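Local coordinates for variant surface glycoprotein MITAT 1.1 (Trypanosoma brucei brucei, PDB 5LY9) that forms, as part of a dense surface coat on the trypanosome, an antigenically variable shield by which the parasite evades the host immune response, at residues K16-N30 and M149-L162. Sequence-based numbering, arbitrary orientation.
Sequences KLTTELSKVSGEMLN and MPETKPEAATRTEL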
ATOM      1  N   LYS A  16      -4.238 -24.024  -1.661  1.00 20.54           N
ATOM      2  CA  LYS A  16      -3.454 -23.432  -2.747  1.00 20.98           C
ATOM      3  C   LYS A  16      -3.717 -21.947  -2.848  1.00 20.24           C
ATOM      4  O   LYS A  16      -2.779 -21.170  -3.032  1.00 19.05           O
ATOM      5  CB  LYS A  16      -3.773 -24.131  -4.094  1.00 23.13           C
ATOM      6  CG  LYS A  16      -3.242 -25.554  -4.181  1.00 23.71           C
ATOM      7  CD  LYS A  16      -3.868 -26.284  -5.381  1.00 27.31           C
ATOM      8  CE  LYS A  16      -3.412 -25.891  -6.711  1.00 30.87           C
ATOM      9  NZ  LYS A  16      -3.876 -26.800  -7.839  1.00 33.84           N
ATOM     10  N   LEU A  17      -4.964 -21.551  -2.734  1.00 19.60           N
ATOM     11  CA  LEU A  17      -5.306 -20.135  -2.854  1.00 19.28           C
ATOM     12  C   LEU A  17      -4.740 -19.359  -1.698  1.00 19.97           C
ATOM     13  O   LEU A  17      -4.150 -18.289  -1.931  1.00 19.00           O
ATOM     14  CB  LEU A  17      -6.804 -19.952  -2.961  1.00 20.34           C
ATOM     15  CG  LEU A  17      -7.371 -18.519  -3.009  1.00 20.64           C
ATOM     16  CD1 LEU A  17      -6.810 -17.761  -4.229  1.00 21.17           C
ATOM     17  CD2 LEU A  17      -8.910 -18.485  -3.002  1.00 20.27           C
ATOM     18  N   THR A  18      -4.922 -19.852  -0.447  1.00 19.38           N
ATOM     19  CA  THR A  18      -4.369 -19.107   0.660  1.00 19.79           C
ATOM     20  C   THR A  18      -2.833 -18.963   0.552  1.00 18.86           C
ATOM     21  O   THR A  18      -2.286 -17.899   0.849  1.00 19.67           O
ATOM     22  CB  THR A  18      -4.883 -19.604   2.055  1.00 20.52           C
ATOM     23  OG1 THR A  18      -4.480 -18.643   3.031  1.00 23.24           O
ATOM     24  CG2 THR A  18      -4.261 -20.865   2.376  1.00 22.64           C
ATOM     25  N   THR A  19      -2.149 -20.025   0.088  1.00 19.19           N
ATOM     26  CA  THR A  19      -0.715 -19.959  -0.202  1.00 19.07           C
ATOM     27  C   THR A  19      -0.385 -18.864  -1.238  1.00 19.11           C
ATOM     28  O   THR A  19       0.516 -18.074  -1.028  1.00 20.35           O
ATOM     29  CB  THR A  19      -0.218 -21.352  -0.656  1.00 19.22           C
ATOM     30  OG1 THR A  19      -0.540 -22.326   0.382  1.00 19.31           O
ATOM     31  CG2 THR A  19       1.239 -21.312  -0.926  1.00 18.91           C
ATOM     32  N   GLU A  20      -1.132 -18.812  -2.299  1.00 19.12           N
ATOM     33  CA  GLU A  20      -0.891 -17.799  -3.323  1.00 19.79           C
ATOM     34  C   GLU A  20      -1.125 -16.388  -2.763  1.00 20.45           C
ATOM     35  O   GLU A  20      -0.280 -15.482  -2.927  1.00 19.61           O
ATOM     36  CB  GLU A  20      -1.746 -18.019  -4.570  1.00 20.63           C
ATOM     37  CG  GLU A  20      -1.560 -16.926  -5.636  1.00 21.06           C
ATOM     38  CD  GLU A  20      -1.933 -17.378  -7.029  1.00 21.67           C
ATOM     39  OE1 GLU A  20      -1.320 -18.402  -7.532  1.00 22.91           O
ATOM     40  OE2 GLU A  20      -2.905 -16.766  -7.556  1.00 22.51           O
ATOM     41  N   LEU A  21      -2.260 -16.219  -2.087  1.00 19.45           N
ATOM     42  CA  LEU A  21      -2.657 -14.936  -1.537  1.00 20.23           C
ATOM     43  C   LEU A  21      -1.655 -14.399  -0.533  1.00 19.81           C
ATOM     44  O   LEU A  21      -1.501 -13.206  -0.376  1.00 19.72           O
ATOM     45  CB  LEU A  21      -4.080 -14.919  -1.016  1.00 20.56           C
ATOM     46  CG  LEU A  21      -5.260 -15.222  -1.945  1.00 20.35           C
ATOM     47  CD1 LEU A  21      -6.530 -15.234  -1.085  1.00 23.06           C
ATOM     48  CD2 LEU A  21      -5.339 -14.166  -3.033  1.00 21.33           C
ATOM     49  N   SER A  22      -0.942 -15.280   0.133  1.00 20.50           N
ATOM     50  CA  SER A  22       0.011 -14.928   1.168  1.00 20.60           C
ATOM     51  C   SER A  22       1.116 -14.011   0.631  1.00 19.84           C
ATOM     52  O   SER A  22       1.631 -13.227   1.404  1.00 18.92           O
ATOM     53  CB  SER A  22       0.615 -16.213   1.801  1.00 22.29           C
ATOM     54  OG  SER A  22       1.543 -16.734   0.916  1.00 25.16           O
ATOM     55  N   LYS A  23       1.401 -14.025  -0.675  1.00 19.70           N
ATOM     56  CA  LYS A  23       2.468 -13.211  -1.246  1.00 20.03           C
ATOM     57  C   LYS A  23       2.013 -11.954  -1.919  1.00 19.37           C
ATOM     58  O   LYS A  23       2.853 -11.169  -2.338  1.00 19.96           O
ATOM     59  CB  LYS A  23       3.342 -14.002  -2.231  1.00 21.62           C
ATOM     60  CG  LYS A  23       4.175 -15.087  -1.581  1.00 25.12           C
ATOM     61  CD  LYS A  23       5.267 -15.629  -2.527  1.00 27.74           C
ATOM     62  CE  LYS A  23       6.280 -16.454  -1.738  1.00 31.09           C
ATOM     63  NZ  LYS A  23       7.276 -16.938  -2.759  1.00 33.29           N
ATOM     64  N   VAL A  24       0.712 -11.726  -2.013  1.00 19.28           N
ATOM     65  CA  VAL A  24       0.233 -10.557  -2.727  1.00 19.31           C
ATOM     66  C   VAL A  24       0.745  -9.246  -2.124  1.00 19.23           C
ATOM     67  O   VAL A  24       1.156  -8.369  -2.865  1.00 19.49           O
ATOM     68  CB  VAL A  24      -1.331 -10.567  -2.893  1.00 19.26           C
ATOM     69  CG1 VAL A  24      -1.844  -9.224  -3.416  1.00 19.83           C
ATOM     70  CG2 VAL A  24      -1.743 -11.726  -3.795  1.00 19.76           C
ATOM     71  N   SER A  25       0.740  -9.096  -0.806  1.00 19.60           N
ATOM     72  CA  SER A  25       1.202  -7.871  -0.129  1.00 19.64           C
ATOM     73  C   SER A  25       2.613  -7.555  -0.497  1.00 20.03           C
ATOM     74  O   SER A  25       2.969  -6.403  -0.864  1.00 19.99           O
ATOM     75  CB  SER A  25       1.014  -7.928   1.377  1.00 21.39           C
ATOM     76  OG  SER A  25      -0.390  -8.101   1.599  1.00 23.72           O
ATOM     77  N   GLY A  26       3.459  -8.585  -0.383  1.00 19.35           N
ATOM     78  CA  GLY A  26       4.847  -8.494  -0.783  1.00 19.83           C
ATOM     79  C   GLY A  26       5.097  -8.179  -2.240  1.00 19.75           C
ATOM     80  O   GLY A  26       6.032  -7.431  -2.589  1.00 19.79           O
ATOM     81  N   GLU A  27       4.243  -8.711  -3.092  1.00 18.99           N
ATOM     82  CA  GLU A  27       4.348  -8.372  -4.498  1.00 20.35           C
ATOM     83  C   GLU A  27       3.922  -6.944  -4.713  1.00 20.14           C
ATOM     84  O   GLU A  27       4.582  -6.262  -5.496  1.00 20.19           O
ATOM     85  CB  GLU A  27       3.589  -9.346  -5.423  1.00 21.28           C
ATOM     86  CG  GLU A  27       3.546  -8.819  -6.843  1.00 22.62           C
ATOM     87  CD  GLU A  27       3.283  -9.843  -7.937  1.00 26.68           C
ATOM     88  OE1 GLU A  27       2.693  -9.402  -8.979  1.00 27.67           O
ATOM     89  OE2 GLU A  27       3.815 -11.007  -7.861  1.00 27.01           O
ATOM     90  N   MET A  28       2.895  -6.469  -4.009  1.00 19.72           N
ATOM     91  CA  MET A  28       2.571  -5.088  -4.061  1.00 20.11           C
ATOM     92  C   MET A  28       3.721  -4.161  -3.549  1.00 20.20           C
ATOM     93  O   MET A  28       3.972  -3.057  -4.121  1.00 20.26           O
ATOM     94  CB  MET A  28       1.225  -4.823  -3.402  1.00 20.25           C
ATOM     95  CG  MET A  28       0.055  -5.421  -4.149  1.00 21.21           C
ATOM     96  SD  MET A  28      -0.100  -4.716  -5.816  1.00 23.91           S
ATOM     97  CE  MET A  28       0.892  -5.768  -6.874  1.00 24.72           C
ATOM     98  N   LEU A  29       4.437  -4.555  -2.518  1.00 19.36           N
ATOM     99  CA  LEU A  29       5.616  -3.784  -2.131  1.00 20.22           C
ATOM    100  C   LEU A  29       6.646  -3.728  -3.217  1.00 20.79           C
ATOM    101  O   LEU A  29       7.123  -2.619  -3.580  1.00 19.75           O
ATOM    102  CB  LEU A  29       6.278  -4.356  -0.878  1.00 20.45           C
ATOM    103  CG  LEU A  29       7.574  -3.732  -0.408  1.00 21.21           C
ATOM    104  CD1 LEU A  29       7.421  -2.254  -0.174  1.00 20.35           C
ATOM    105  CD2 LEU A  29       8.095  -4.581   0.800  1.00 21.63           C
ATOM    106  N   ASN A  30       6.938  -4.886  -3.797  1.00 20.33           N
ATOM    107  CA  ASN A  30       7.904  -4.951  -4.856  1.00 22.71           C
ATOM    108  C   ASN A  30       7.466  -4.038  -6.024  1.00 21.41           C
ATOM    109  O   ASN A  30       8.274  -3.273  -6.591  1.00 21.57           O
ATOM    110  CB  ASN A  30       8.065  -6.352  -5.398  1.00 24.43           C
ATOM    111  CG  ASN A  30       9.272  -6.427  -6.342  1.00 27.03           C
ATOM    112  OD1 ASN A  30      10.411  -6.284  -5.904  1.00 28.05           O
ATOM    113  ND2 ASN A  30       9.006  -6.571  -7.644  1.00 28.49           N
ATOM    114  N   MET A 149       0.107 -15.401   7.860  1.00 21.51           N
ATOM    115  CA  MET A 149       0.482 -14.401   6.902  1.00 21.49           C
ATOM    116  C   MET A 149       1.957 -14.129   7.077  1.00 22.53           C
ATOM    117  O   MET A 149       2.416 -13.898   8.214  1.00 23.06           O
ATOM    118  CB  MET A 149      -0.316 -13.094   7.133  1.00 22.68           C
ATOM    119  CG  MET A 149       0.047 -11.907   6.234  1.00 22.06           C
ATOM    120  SD  MET A 149      -0.426 -12.152   4.542  1.00 22.15           S
ATOM    121  CE  MET A 149      -2.180 -11.750   4.647  1.00 23.15           C
ATOM    122  N   PRO A 150       2.758 -14.118   5.952  1.00 21.63           N
ATOM    123  CA  PRO A 150       4.189 -13.942   6.169  1.00 22.18           C
ATOM    124  C   PRO A 150       4.566 -12.465   6.341  1.00 21.83           C
ATOM    125  O   PRO A 150       3.745 -11.574   6.099  1.00 22.26           O
ATOM    126  CB  PRO A 150       4.824 -14.484   4.890  1.00 23.93           C
ATOM    127  CG  PRO A 150       3.770 -14.163   3.891  1.00 23.12           C
ATOM    128  CD  PRO A 150       2.476 -14.540   4.592  1.00 22.24           C
ATOM    129  N   GLU A 151       5.793 -12.239   6.749  1.00 22.13           N
ATOM    130  CA  GLU A 151       6.355 -10.892   6.778  1.00 24.59           C
ATOM    131  C   GLU A 151       6.232 -10.235   5.416  1.00 24.55           C
ATOM    132  O   GLU A 151       6.398 -10.877   4.367  1.00 24.32           O
ATOM    133  CB  GLU A 151       7.833 -10.949   7.174  1.00 26.94           C
ATOM    134  CG  GLU A 151       8.542  -9.608   7.223  1.00 29.89           C
ATOM    135  CD  GLU A 151      10.076  -9.728   7.408  1.00 34.76           C
ATOM    136  OE1 GLU A 151      10.622 -10.859   7.320  1.00 35.91           O
ATOM    137  OE2 GLU A 151      10.722  -8.687   7.667  1.00 36.96           O
ATOM    138  N   THR A 152       5.939  -8.931   5.411  1.00 23.86           N
ATOM    139  CA  THR A 152       5.830  -8.201   4.165  1.00 23.14           C
ATOM    140  C   THR A 152       7.250  -7.819   3.743  1.00 23.84           C
ATOM    141  O   THR A 152       7.959  -7.036   4.447  1.00 25.91           O
ATOM    142  CB  THR A 152       5.050  -6.922   4.389  1.00 23.59           C
ATOM    143  OG1 THR A 152       3.747  -7.239   4.802  1.00 23.34           O
ATOM    144  CG2 THR A 152       4.950  -6.142   3.153  1.00 24.00           C
ATOM    145  N   LYS A 153       7.626  -8.365   2.613  1.00 23.08           N
ATOM    146  CA  LYS A 153       8.900  -8.125   1.955  1.00 25.34           C
ATOM    147  C   LYS A 153       8.733  -8.349   0.461  1.00 24.13           C
ATOM    148  O   LYS A 153       7.731  -8.885  -0.009  1.00 24.72           O
ATOM    149  CB  LYS A 153       9.938  -9.125   2.546  1.00 28.24           C
ATOM    150  CG  LYS A 153       9.529 -10.572   2.339  1.00 32.11           C
ATOM    151  CD  LYS A 153      10.474 -11.580   3.051  1.00 38.95           C
ATOM    152  CE  LYS A 153      10.032 -13.027   2.689  1.00 42.33           C
ATOM    153  NZ  LYS A 153      10.857 -14.038   3.385  1.00 50.25           N
ATOM    154  N   PRO A 154       9.679  -7.879  -0.329  1.00 25.11           N
ATOM    155  CA  PRO A 154       9.398  -7.991  -1.767  1.00 25.62           C
ATOM    156  C   PRO A 154       9.224  -9.462  -2.170  1.00 28.26           C
ATOM    157  O   PRO A 154       9.882 -10.346  -1.584  1.00 33.83           O
ATOM    158  CB  PRO A 154      10.615  -7.351  -2.416  1.00 28.14           C
ATOM    159  CG  PRO A 154      11.250  -6.501  -1.377  1.00 26.60           C
ATOM    160  CD  PRO A 154      10.890  -7.086  -0.028  1.00 26.07           C
ATOM    161  N   GLU A 155       8.224  -9.759  -2.980  1.00 27.12           N
ATOM    162  CA  GLU A 155       7.917 -11.122  -3.408  1.00 29.39           C
ATOM    163  C   GLU A 155       7.474 -11.108  -4.820  1.00 28.81           C
ATOM    164  O   GLU A 155       6.956 -10.119  -5.346  1.00 31.61           O
ATOM    165  CB  GLU A 155       6.662 -11.752  -2.688  1.00 31.71           C
ATOM    166  CG  GLU A 155       6.589 -11.723  -1.188  1.00 30.41           C
ATOM    167  CD  GLU A 155       7.304 -12.844  -0.491  1.00 32.22           C
ATOM    168  OE1 GLU A 155       7.187 -12.905   0.748  1.00 32.06           O
ATOM    169  OE2 GLU A 155       7.970 -13.663  -1.142  1.00 31.34           O
ATOM    170  N   ALA A 156       7.613 -12.281  -5.451  1.00 26.45           N
ATOM    171  CA  ALA A 156       6.945 -12.529  -6.709  1.00 28.47           C
ATOM    172  C   ALA A 156       5.927 -13.630  -6.362  1.00 28.54           C
ATOM    173  O   ALA A 156       6.308 -14.748  -6.057  1.00 32.24           O
ATOM    174  CB  ALA A 156       7.920 -13.006  -7.727  1.00 29.52           C
ATOM    175  N   ALA A 157       4.655 -13.290  -6.459  1.00 25.70           N
ATOM    176  CA  ALA A 157       3.555 -14.230  -6.176  1.00 24.03           C
ATOM    177  C   ALA A 157       3.205 -15.097  -7.380  1.00 24.30           C
ATOM    178  O   ALA A 157       3.505 -14.787  -8.562  1.00 24.25           O
ATOM    179  CB  ALA A 157       2.373 -13.425  -5.776  1.00 22.89           C
ATOM    180  N   THR A 158       2.595 -16.244  -7.108  1.00 23.18           N
ATOM    181  CA  THR A 158       2.107 -17.073  -8.181  1.00 24.08           C
ATOM    182  C   THR A 158       0.822 -16.485  -8.748  1.00 24.74           C
ATOM    183  O   THR A 158       0.194 -15.674  -8.123  1.00 23.61           O
ATOM    184  CB  THR A 158       1.929 -18.503  -7.753  1.00 24.46           C
ATOM    185  OG1 THR A 158       0.992 -18.609  -6.661  1.00 24.95           O
ATOM    186  CG2 THR A 158       3.260 -19.104  -7.355  1.00 25.57           C
ATOM    187  N   ARG A 159       0.457 -16.927  -9.949  1.00 25.36           N
ATOM    188  CA  ARG A 159      -0.671 -16.410 -10.666  1.00 24.65           C
ATOM    189  C   ARG A 159      -1.539 -17.500 -11.220  1.00 24.48           C
ATOM    190  O   ARG A 159      -2.287 -17.288 -12.198  1.00 22.74           O
ATOM    191  CB  ARG A 159      -0.097 -15.574 -11.837  1.00 27.34           C
ATOM    192  CG  ARG A 159       0.591 -14.330 -11.312  1.00 29.19           C
ATOM    193  CD  ARG A 159      -0.385 -13.196 -11.228  1.00 30.63           C
ATOM    194  NE  ARG A 159       0.207 -11.964 -10.699  1.00 28.52           N
ATOM    195  CZ  ARG A 159      -0.458 -10.814 -10.611  1.00 27.43           C
ATOM    196  NH1 ARG A 159      -1.717 -10.692 -10.999  1.00 26.58           N
ATOM    197  NH2 ARG A 159       0.168  -9.775 -10.109  1.00 27.09           N
ATOM    198  N   THR A 160      -1.551 -18.654 -10.534  1.00 22.39           N
ATOM    199  CA  THR A 160      -2.364 -19.752 -10.993  1.00 22.56           C
ATOM    200  C   THR A 160      -3.654 -19.886 -10.289  1.00 22.47           C
ATOM    201  O   THR A 160      -4.602 -20.519 -10.839  1.00 22.66           O
ATOM    202  CB  THR A 160      -1.573 -21.098 -10.829  1.00 23.19           C
ATOM    203  OG1 THR A 160      -0.855 -21.139  -9.594  1.00 22.99           O
ATOM    204  CG2 THR A 160      -0.560 -21.190 -11.994  1.00 25.25           C
ATOM    205  N   GLU A 161      -3.725 -19.382  -9.037  1.00 20.23           N
ATOM    206  CA  GLU A 161      -4.919 -19.637  -8.247  1.00 19.91           C
ATOM    207  C   GLU A 161      -5.961 -18.521  -8.387  1.00 20.89           C
ATOM    208  O   GLU A 161      -7.175 -18.782  -8.261  1.00 20.21           O
ATOM    209  CB  GLU A 161      -4.610 -19.910  -6.789  1.00 20.98           C
ATOM    210  CG  GLU A 161      -3.467 -20.918  -6.580  1.00 21.50           C
ATOM    211  CD  GLU A 161      -3.681 -22.205  -7.376  1.00 21.37           C
ATOM    212  OE1 GLU A 161      -4.813 -22.748  -7.408  1.00 21.06           O
ATOM    213  OE2 GLU A 161      -2.681 -22.615  -8.041  1.00 22.96           O
ATOM    214  N   LEU A 162      -5.496 -17.312  -8.696  1.00 20.51           N
ATOM    215  CA  LEU A 162      -6.396 -16.173  -8.900  1.00 20.84           C
ATOM    216  C   LEU A 162      -5.902 -15.476 -10.137  1.00 20.17           C
ATOM    217  O   LEU A 162      -4.844 -14.828 -10.122  1.00 20.45           O
ATOM    218  CB  LEU A 162      -6.381 -15.234  -7.678  1.00 20.40           C
ATOM    219  CG  LEU A 162      -7.117 -13.892  -7.868  1.00 21.12           C
ATOM    220  CD1 LEU A 162      -8.501 -14.167  -8.466  1.00 21.11           C
ATOM    221  CD2 LEU A 162      -7.181 -13.061  -6.568  1.00 21.67           C
TER
HETATM  222  O   HOH W   1       2.124 -16.489  -4.212  1.00 21.42           O
HETATM  223  O   HOH W   2       5.752 -17.482  -5.511  1.00 30.59           O
HETATM  224  O   HOH W   3       8.917 -14.592  -3.865  1.00 40.64           O
HETATM  225  O   HOH W   4       2.905 -12.457  -9.801  1.00 28.43           O
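From Pro154 to Glu161 an extended loop runs antiparallel to the helices, past helix 24-55 and then helix 8-21; the CA atoms of Glu27 and Glu155 are 4.6 Å apart, those of Leu17 and Glu161 5.4 Å. This is the long-helix framework of an A-type VSG N-terminal domain, its helical path interrupted here by a type I turn from Leu21 to Val24. Glu20 reaches out with CG anti to its backbone nitrogen (chi1 177°) and places its carboxylate among the backbone N-H groups of residues 160-162. There OE1 accepts from Thr160 N and Glu161 N, both on the syn side, while OE2 takes Leu162 N at 2.9 Å and a salt bridge from Arg253 of helix 244-254. These donors would favour the charged form of this buried acid. Beside it, Leu21 CD2 packs on Leu162 CD2. Gly26, lacking a side chain, lets Lys153 O come within 3.0 Å of its CA. Lys23 crosses Glu155 at about a right angle in a long salt bridge, with a water joining NZ to OE2. Glu27 splits its oxygens: OE2 accepts a hydrogen bond from Ala157 N, nearly in line with the C-O bond, and OE1, met from above the carboxylate plane, forms a salt bridge with Arg159 NH2 at 2.8 Å.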